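Local structure of putative NADPH-dependent oxidoreductase (Desulfitobacterium hafniense DCB-2, 3DB2) at residues H105-D110 against A326-L331; G195-V200 against L331-A336; A337-H342 against I349-G354. The protein probably catalyses an NADPH-dependent redox reaction, pairing a Rossmann-type nucleotide-binding domain with a C-terminal domain of the GFO/IDH/MocA family. One frame throughout, in Å; residues are numbered along the deposited sequence.

Contact 1 (H105-D110 against A326-L331); sequences HAQRID and ASLRNL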
loop_
_atom_site.group_PDB
_atom_site.type_symbol
_atom_site.label_atom_id
_atom_site.label_comp_id
_atom_site.label_asym_id
_atom_site.label_seq_id
_atom_site.Cartn_x
_atom_site.Cartn_y
_atom_site.Cartn_z
ATOM N N HIS C 105 29.242 -3.005 -10.829
ATOM C CA HIS C 105 29.210 -1.856 -11.708
ATOM C C HIS C 105 28.964 -0.593 -10.898
ATOM O O HIS C 105 29.603 0.435 -11.146
ATOM C CB HIS C 105 28.159 -2.075 -12.777
ATOM C CG HIS C 105 28.532 -3.014 -13.875
ATOM N ND1 HIS C 105 27.792 -3.104 -15.039
ATOM C CD2 HIS C 105 29.562 -3.876 -14.015
ATOM C CE1 HIS C 105 28.355 -4.002 -15.839
ATOM N NE2 HIS C 105 29.430 -4.493 -15.242
ATOM N N ALA C 106 28.040 -0.668 -9.928
ATOM C CA ALA C 106 27.778 0.543 -9.135
ATOM C C ALA C 106 29.056 0.896 -8.399
ATOM O O ALA C 106 29.406 2.059 -8.254
ATOM C CB ALA C 106 26.638 0.331 -8.146
ATOM N N GLN C 107 29.733 -0.148 -7.889
ATOM C CA GLN C 107 30.982 0.081 -7.145
ATOM C C GLN C 107 32.064 0.631 -8.067
ATOM O O GLN C 107 32.877 1.474 -7.701
ATOM C CB GLN C 107 31.440 -1.230 -6.499
ATOM C CG GLN C 107 30.599 -1.599 -5.295
ATOM C CD GLN C 107 30.937 -2.955 -4.711
ATOM O OE1 GLN C 107 31.350 -3.892 -5.400
ATOM N NE2 GLN C 107 30.734 -3.048 -3.396
ATOM N N ARG C 108 32.109 0.163 -9.309
ATOM C CA ARG C 108 33.113 0.688 -10.229
ATOM C C ARG C 108 32.875 2.174 -10.441
ATOM O O ARG C 108 33.828 2.917 -10.568
ATOM C CB ARG C 108 33.060 -0.073 -11.554
ATOM C CG ARG C 108 33.909 -1.347 -11.509
ATOM C CD ARG C 108 33.543 -2.299 -12.637
ATOM N NE ARG C 108 33.764 -1.694 -13.951
ATOM C CZ ARG C 108 33.368 -2.216 -15.100
ATOM N NH1 ARG C 108 32.727 -3.380 -15.089
ATOM N NH2 ARG C 108 33.610 -1.592 -16.246
ATOM N N ILE C 109 31.614 2.592 -10.471
ATOM C CA ILE C 109 31.282 3.967 -10.795
ATOM C C ILE C 109 31.606 4.860 -9.612
ATOM O O ILE C 109 32.160 5.952 -9.707
ATOM C CB ILE C 109 29.807 4.059 -11.212
ATOM C CG1 ILE C 109 29.500 3.318 -12.512
ATOM C CG2 ILE C 109 29.375 5.505 -11.266
ATOM C CD1 ILE C 109 28.021 3.043 -12.698
ATOM N N ASP C 110 31.284 4.417 -8.401
ATOM C CA ASP C 110 31.677 5.195 -7.219
ATOM C C ASP C 110 33.195 5.371 -7.193
ATOM O O ASP C 110 33.721 6.449 -6.938
ATOM C CB ASP C 110 31.132 4.488 -5.988
ATOM C CG ASP C 110 31.220 5.260 -4.687
ATOM O OD1 ASP C 110 31.211 6.506 -4.695
ATOM O OD2 ASP C 110 31.307 4.591 -3.627
ATOM N N ALA C 326 24.585 7.480 -2.936
ATOM C CA ALA C 326 23.148 7.624 -2.823
ATOM C C ALA C 326 22.479 6.774 -3.902
ATOM O O ALA C 326 21.537 6.039 -3.621
ATOM C CB ALA C 326 22.751 9.077 -2.887
ATOM N N SER C 327 22.976 6.864 -5.126
ATOM C CA SER C 327 22.382 6.067 -6.211
ATOM C C SER C 327 22.527 4.583 -5.934
ATOM O O SER C 327 21.599 3.796 -6.164
ATOM C CB SER C 327 23.032 6.405 -7.557
ATOM O OG SER C 327 22.946 7.793 -7.803
ATOM N N LEU C 328 23.714 4.225 -5.436
ATOM C CA LEU C 328 24.025 2.841 -5.084
ATOM C C LEU C 328 23.025 2.405 -4.013
ATOM O O LEU C 328 22.584 1.263 -4.055
ATOM C CB LEU C 328 25.474 2.706 -4.638
ATOM C CG LEU C 328 26.041 1.304 -4.414
ATOM C CD1 LEU C 328 27.546 1.305 -4.615
ATOM C CD2 LEU C 328 25.711 0.757 -3.043
ATOM N N ARG C 329 22.663 3.275 -3.073
ATOM C CA ARG C 329 21.728 2.870 -2.038
ATOM C C ARG C 329 20.364 2.545 -2.643
ATOM O O ARG C 329 19.676 1.658 -2.156
ATOM C CB ARG C 329 21.540 3.941 -0.973
ATOM C CG ARG C 329 22.365 3.779 0.288
ATOM C CD ARG C 329 21.725 4.497 1.461
ATOM N NE ARG C 329 21.756 3.743 2.707
ATOM C CZ ARG C 329 20.844 2.897 3.159
ATOM N NH1 ARG C 329 19.743 2.632 2.467
ATOM N NH2 ARG C 329 21.054 2.305 4.331
ATOM N N ASN C 330 20.003 3.266 -3.700
ATOM C CA ASN C 330 18.724 2.967 -4.373
ATOM C C ASN C 330 18.769 1.606 -5.036
ATOM O O ASN C 330 17.842 0.778 -4.975
ATOM C CB ASN C 330 18.388 4.066 -5.393
ATOM C CG ASN C 330 18.057 5.402 -4.761
ATOM O OD1 ASN C 330 17.715 5.419 -3.579
ATOM N ND2 ASN C 330 18.149 6.456 -5.565
ATOM N N LEU C 331 19.861 1.280 -5.729
ATOM C CA LEU C 331 20.002 -0.028 -6.348
ATOM C C LEU C 331 19.986 -1.164 -5.320
ATOM O O LEU C 331 19.439 -2.232 -5.542
ATOM C CB LEU C 331 21.335 -0.140 -7.080
ATOM C CG LEU C 331 21.716 -1.513 -7.685
ATOM C CD1 LEU C 331 20.640 -1.917 -8.691
ATOM C CD2 LEU C 331 23.120 -1.432 -8.279
#
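A106 sets its methyl between L328 and L331, two leucines placed one turn apart on helix 324-343, and this small apolar cluster joins the Rossmann-type part of the chain to the long helix near the C-terminus. The two helical segments run almost exactly antiparallel, at 174° between their N-to-C directions, with their axes 10.1 Å apart at closest approach. Such a gap leaves room for one layer of side chains, in which the short alanine takes the ends of the long leucines.

The apolar contacts are mainly methyl to methyl. A106 CB lies 3.8 Å from L328 CD1 and, at its other leucine neighbour, 3.9 Å from L331 CD2. With its CG trans to the backbone nitrogen (chi1 -172°), L328 extends across the gap, and CD1 reaches past the methyl to come within 4.1 Å of A106 C. L331 has a similar first torsion but sends one branch, CD2, to the same methyl.

Q107 adds a looser flank. The aliphatic CG of Q107 stands 4.3 Å from L328 CD1, and its amide takes no part in the pairing of the two segments.

Polar groups tie each helix to other helices rather than bridging the gap: R108 forms a salt bridge with E84, and N330 is hydrogen-bonded to D188. Apolar packing also backs the first helix, where I109 rests on F120 and I83.

Chemically, then, the two segments meet through aliphatic carbons without a directional bond, over a modest buried area of 155 Å². Between these segments the fit of one alanine to two leucine branches does the joining, while the polar groups of R108 and N330 bond to other helices.

Contact 2 (G195-V200 against L331-A336); sequences GPVARV and LAVVLA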
loop_
_atom_site.group_PDB
_atom_site.type_symbol
_atom_site.label_atom_id
_atom_site.label_comp_id
_atom_site.label_asym_id
_atom_site.label_seq_id
_atom_site.Cartn_x
_atom_site.Cartn_y
_atom_site.Cartn_z
ATOM N N GLY C 195 15.003 9.404 4.411
ATOM C CA GLY C 195 16.319 8.928 4.771
ATOM C C GLY C 195 16.515 7.449 4.424
ATOM O O GLY C 195 15.636 6.826 3.817
ATOM N N PRO C 196 17.664 6.900 4.777
ATOM C CA PRO C 196 18.086 5.586 4.302
ATOM C C PRO C 196 17.299 4.397 4.836
ATOM O O PRO C 196 16.961 4.203 6.010
ATOM C CB PRO C 196 19.552 5.464 4.778
ATOM C CG PRO C 196 19.616 6.394 5.941
ATOM C CD PRO C 196 18.706 7.527 5.606
ATOM N N VAL C 197 17.000 3.485 3.921
ATOM C CA VAL C 197 16.351 2.221 4.242
ATOM C C VAL C 197 17.304 1.309 4.996
ATOM O O VAL C 197 18.484 1.246 4.658
ATOM C CB VAL C 197 15.867 1.554 2.948
ATOM C CG1 VAL C 197 15.358 0.158 3.260
ATOM C CG2 VAL C 197 14.799 2.414 2.271
ATOM N N ALA C 198 16.810 0.607 6.009
ATOM C CA ALA C 198 17.614 -0.361 6.744
ATOM C C ALA C 198 17.444 -1.788 6.257
ATOM O O ALA C 198 18.373 -2.601 6.197
ATOM C CB ALA C 198 17.287 -0.296 8.230
ATOM N N ARG C 199 16.228 -2.197 5.954
ATOM C CA ARG C 199 15.907 -3.556 5.560
ATOM C C ARG C 199 14.660 -3.597 4.674
ATOM O O ARG C 199 13.812 -2.678 4.639
ATOM C CB ARG C 199 15.666 -4.490 6.750
ATOM C CG ARG C 199 14.478 -4.119 7.640
ATOM C CD ARG C 199 14.510 -4.981 8.925
ATOM N NE ARG C 199 15.799 -4.667 9.575
ATOM C CZ ARG C 199 16.001 -3.583 10.286
ATOM N NH1 ARG C 199 15.034 -2.691 10.522
ATOM N NH2 ARG C 199 17.241 -3.453 10.766
ATOM N N VAL C 200 14.541 -4.687 3.917
ATOM C CA VAL C 200 13.587 -4.938 2.872
ATOM C C VAL C 200 12.936 -6.312 2.992
ATOM O O VAL C 200 13.681 -7.245 3.302
ATOM C CB VAL C 200 14.296 -4.890 1.488
ATOM C CG1 VAL C 200 13.310 -5.046 0.342
ATOM C CG2 VAL C 200 15.086 -3.601 1.334
ATOM N N LEU C 331 19.861 1.280 -5.729
ATOM C CA LEU C 331 20.002 -0.028 -6.348
ATOM C C LEU C 331 19.986 -1.164 -5.320
ATOM O O LEU C 331 19.439 -2.232 -5.542
ATOM C CB LEU C 331 21.335 -0.140 -7.080
ATOM C CG LEU C 331 21.716 -1.513 -7.685
ATOM C CD1 LEU C 331 20.640 -1.917 -8.691
ATOM C CD2 LEU C 331 23.120 -1.432 -8.279
ATOM N N ALA C 332 20.643 -0.906 -4.190
ATOM C CA ALA C 332 20.735 -1.865 -3.093
ATOM C C ALA C 332 19.355 -2.259 -2.571
ATOM O O ALA C 332 19.130 -3.403 -2.189
ATOM C CB ALA C 332 21.572 -1.267 -1.973
ATOM N N VAL C 333 18.405 -1.332 -2.555
ATOM C CA VAL C 333 17.031 -1.697 -2.195
ATOM C C VAL C 333 16.480 -2.732 -3.170
ATOM O O VAL C 333 15.862 -3.729 -2.790
ATOM C CB VAL C 333 16.144 -0.448 -2.114
ATOM C CG1 VAL C 333 14.686 -0.716 -1.826
ATOM C CG2 VAL C 333 16.674 0.470 -0.996
ATOM N N VAL C 334 16.702 -2.496 -4.476
ATOM C CA VAL C 334 16.224 -3.416 -5.495
ATOM C C VAL C 334 16.914 -4.767 -5.305
ATOM O O VAL C 334 16.233 -5.794 -5.365
ATOM C CB VAL C 334 16.432 -2.862 -6.919
ATOM C CG1 VAL C 334 16.013 -3.901 -7.966
ATOM C CG2 VAL C 334 15.632 -1.584 -7.158
ATOM N N LEU C 335 18.224 -4.774 -5.064
ATOM C CA LEU C 335 18.914 -6.066 -4.964
ATOM C C LEU C 335 18.468 -6.806 -3.693
ATOM O O LEU C 335 18.335 -8.031 -3.695
ATOM C CB LEU C 335 20.420 -5.872 -5.024
ATOM C CG LEU C 335 20.981 -5.202 -6.284
ATOM C CD1 LEU C 335 22.470 -4.906 -6.124
ATOM C CD2 LEU C 335 20.737 -6.046 -7.535
ATOM N N ALA C 336 18.214 -6.039 -2.644
ATOM C CA ALA C 336 17.801 -6.685 -1.377
ATOM C C ALA C 336 16.437 -7.317 -1.546
ATOM O O ALA C 336 16.175 -8.400 -0.989
ATOM C CB ALA C 336 17.838 -5.650 -0.276
#
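The amide nitrogen of A336 donates to A332 O over 2.8 Å, a bond within helix 324-343, whose A336 methyl faces V200 on strand 197-205. This is helix-on-sheet packing in the mixed, largely antiparallel sheet of the C-terminal part of a GFO/IDH/MocA-type protein: the helix runs along the strand on one face of the sheet, its axis 8.4 Å from that of the strand and turned from it by only 19°.

Two valines on the strand carry the contact. With CG1 opposite the backbone nitrogen (chi1 -176°), V200 has CG2 beside that nitrogen, and this branch meets A336 CB at 3.8 Å. The same CG2 passes V333 more loosely, 4.3 Å from its CG1. V200 was modelled in two conformers, and these contacts belong to the one described. Further back along the strand, V197 CB comes to 4.2 Å from V333 CG2, so that V333 lies against both valines.

That both valines turn to the helix although they are three residues apart follows from an irregularity between them. A198 and R199 both face E222 of the neighbouring strand, forming a classic beta bulge, which shifts the usual two-residue repeat by one. R199 leaves on the far side of the strand, forming salt bridges with E222 and E348 and packing on F203 of the second subunit.

Around them, V197 and V333 both rest on L221, I187 touches V333, and I349 lies on both strand valines. Even the guanidinium group of R199 has an apolar neighbour on one face: A198 CB, 3.7 Å above its plane and offset toward the rim.

Contact 3 (A337-H342 against I349-G354); sequences AVKSVH and IAEIIG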
loop_
_atom_site.group_PDB
_atom_site.type_symbol
_atom_site.label_atom_id
_atom_site.label_comp_id
_atom_site.label_asym_id
_atom_site.label_seq_id
_atom_site.Cartn_x
_atom_site.Cartn_y
_atom_site.Cartn_z
ATOM N N ALA C 337 15.570 -6.621 -2.296
ATOM C CA ALA C 337 14.225 -7.122 -2.585
ATOM C C ALA C 337 14.240 -8.383 -3.426
ATOM O O ALA C 337 13.490 -9.322 -3.169
ATOM C CB ALA C 337 13.388 -6.045 -3.273
ATOM N N VAL C 338 15.088 -8.448 -4.447
ATOM C CA VAL C 338 15.239 -9.721 -5.183
ATOM C C VAL C 338 15.810 -10.831 -4.317
ATOM O O VAL C 338 15.352 -11.988 -4.366
ATOM C CB VAL C 338 16.092 -9.455 -6.432
ATOM C CG1 VAL C 338 16.358 -10.721 -7.229
ATOM C CG2 VAL C 338 15.365 -8.429 -7.302
ATOM N N LYS C 339 16.785 -10.499 -3.470
ATOM C CA LYS C 339 17.398 -11.452 -2.561
ATOM C C LYS C 339 16.300 -11.966 -1.606
ATOM O O LYS C 339 16.311 -13.158 -1.285
ATOM C CB LYS C 339 18.519 -10.881 -1.719
ATOM C CG LYS C 339 19.273 -11.950 -0.947
ATOM C CD LYS C 339 20.467 -11.421 -0.172
ATOM C CE LYS C 339 21.672 -11.124 -1.040
ATOM N NZ LYS C 339 22.201 -12.319 -1.751
ATOM N N SER C 340 15.413 -11.041 -1.241
ATOM C CA SER C 340 14.361 -11.373 -0.259
ATOM C C SER C 340 13.417 -12.416 -0.840
ATOM O O SER C 340 12.903 -13.312 -0.160
ATOM C CB SER C 340 13.605 -10.112 0.189
ATOM O OG SER C 340 12.448 -10.387 0.940
ATOM N N VAL C 341 13.161 -12.320 -2.143
ATOM C CA VAL C 341 12.296 -13.252 -2.834
ATOM C C VAL C 341 12.965 -14.617 -2.952
ATOM O O VAL C 341 12.290 -15.606 -2.641
ATOM C CB VAL C 341 11.902 -12.803 -4.255
ATOM C CG1 VAL C 341 11.181 -13.886 -5.046
ATOM C CG2 VAL C 341 10.985 -11.622 -4.121
ATOM N N HIS C 342 14.215 -14.666 -3.389
ATOM C CA HIS C 342 14.902 -15.949 -3.470
ATOM C C HIS C 342 15.030 -16.689 -2.149
ATOM O O HIS C 342 14.802 -17.890 -2.116
ATOM C CB HIS C 342 16.313 -15.710 -4.052
ATOM C CG HIS C 342 16.123 -15.298 -5.492
ATOM N ND1 HIS C 342 16.676 -14.155 -6.028
ATOM C CD2 HIS C 342 15.419 -15.872 -6.492
ATOM C CE1 HIS C 342 16.325 -14.064 -7.304
ATOM N NE2 HIS C 342 15.563 -15.088 -7.621
ATOM N N ILE C 349 19.961 -4.003 4.211
ATOM C CA ILE C 349 20.678 -3.340 3.125
ATOM C C ILE C 349 22.179 -3.474 3.330
ATOM O O ILE C 349 22.971 -3.504 2.395
ATOM C CB ILE C 349 20.266 -1.862 3.058
ATOM C CG1 ILE C 349 18.762 -1.623 2.875
ATOM C CG2 ILE C 349 21.046 -1.159 1.962
ATOM C CD1 ILE C 349 18.242 -2.128 1.539
ATOM N N ALA C 350 22.635 -3.589 4.580
ATOM C CA ALA C 350 24.078 -3.730 4.793
ATOM C C ALA C 350 24.636 -5.003 4.172
ATOM O O ALA C 350 25.796 -5.054 3.747
ATOM C CB ALA C 350 24.365 -3.707 6.292
ATOM N N GLU C 351 23.811 -6.025 4.090
ATOM C CA GLU C 351 24.146 -7.332 3.546
ATOM C C GLU C 351 24.535 -7.225 2.076
ATOM O O GLU C 351 25.266 -8.003 1.459
ATOM C CB GLU C 351 22.986 -8.294 3.631
ATOM C CG GLU C 351 22.663 -8.920 4.964
ATOM C CD GLU C 351 21.530 -9.927 4.738
ATOM O OE1 GLU C 351 21.807 -10.726 3.821
ATOM O OE2 GLU C 351 20.475 -9.859 5.424
ATOM N N ILE C 352 23.982 -6.204 1.439
ATOM C CA ILE C 352 24.164 -5.988 0.006
ATOM C C ILE C 352 25.398 -5.094 -0.135
ATOM O O ILE C 352 26.324 -5.396 -0.866
ATOM C CB ILE C 352 22.966 -5.307 -0.666
ATOM C CG1 ILE C 352 21.670 -6.106 -0.645
ATOM C CG2 ILE C 352 23.301 -4.905 -2.107
ATOM C CD1 ILE C 352 21.755 -7.400 -1.445
ATOM N N ILE C 353 25.381 -3.995 0.573
ATOM C CA ILE C 353 26.283 -2.870 0.399
ATOM C C ILE C 353 27.627 -3.178 1.048
ATOM O O ILE C 353 28.658 -2.928 0.436
ATOM C CB ILE C 353 25.660 -1.614 1.033
ATOM C CG1 ILE C 353 24.828 -0.805 0.044
ATOM C CG2 ILE C 353 26.734 -0.777 1.709
ATOM C CD1 ILE C 353 24.099 0.343 0.728
ATOM N N GLY C 354 27.539 -3.721 2.252
ATOM C CA GLY C 354 28.661 -3.972 3.148
ATOM C C GLY C 354 28.128 -3.683 4.554
ATOM O O GLY C 354 28.162 -4.595 5.406
ATOM O OXT GLY C 354 27.668 -2.531 4.732
#
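K339 and I352 run alongside each other with opposite headings, K339 CE meeting I352 CD1 at 3.7 Å. It is the hydrocarbon portion of the lysine that does the touching. K339 leaves helix 324-343 extended; the bend at chi3 (-76°) then lays CE beside I352 CD1, and the one at chi4 (-61°) turns NZ.

E351 flanks the pair at longer range. Its OE1 approaches K339 CD to 4.3 Å, but the charged ends do not meet, since K339 NZ and E351 OE1 remain 5.8 Å apart. At that separation the opposite charges may still attract weakly. The carboxylate is engaged by other partners, with OE1 in a salt bridge to R345 and OE2 hydrogen-bonded to the backbone nitrogen of E348, so it is held from both oxygens.

The next shell fixes the backbones. I349 O accepts from two amides, I352 N at 3.0 Å and I353 N at 3.1 Å, which holds this turn of the helix; the end of I352 reaches the long helix and also packs on A336. On the other side, the hydroxyl of S340 is hydrogen-bonded to R345 O and N202 N, tying the long helix to the turn after it and to strand 197-205. V347 lies against both K339 and S340.

Together these features make a helix-strand-helix ending of the chain: helix 324-343 is followed, after a short turn, by strand 347-348, which joins the edge of the mixed sheet antiparallel to strand 197-205, and helix 349-353 then lies against the long helix, part of the helix-backed, largely antiparallel sheet domain found in GFO/IDH/MocA proteins.

Overall arrangement
Helix 324-343 serves all three contacts, which succeed one another along its length. Contacts 1 and 2 share L331, with centres about 12 Å apart; in the conformer given for R329, its NH2 probably donates to V197 O over 2.8 Å, less surely because a second conformer was modelled. Contacts 2 and 3 have centres only about 7 Å apart and are joined where I349 N probably donates to A198 O at 2.9 Å. The terminal helix also reaches contact 1, centred about 14 Å from contact 3, where I353 CG1 rests 3.6 Å from L328 CD2. One helix thus faces the nucleotide-binding fold in contact 1, the mixed sheet in contact 2 and the chain end in contact 3.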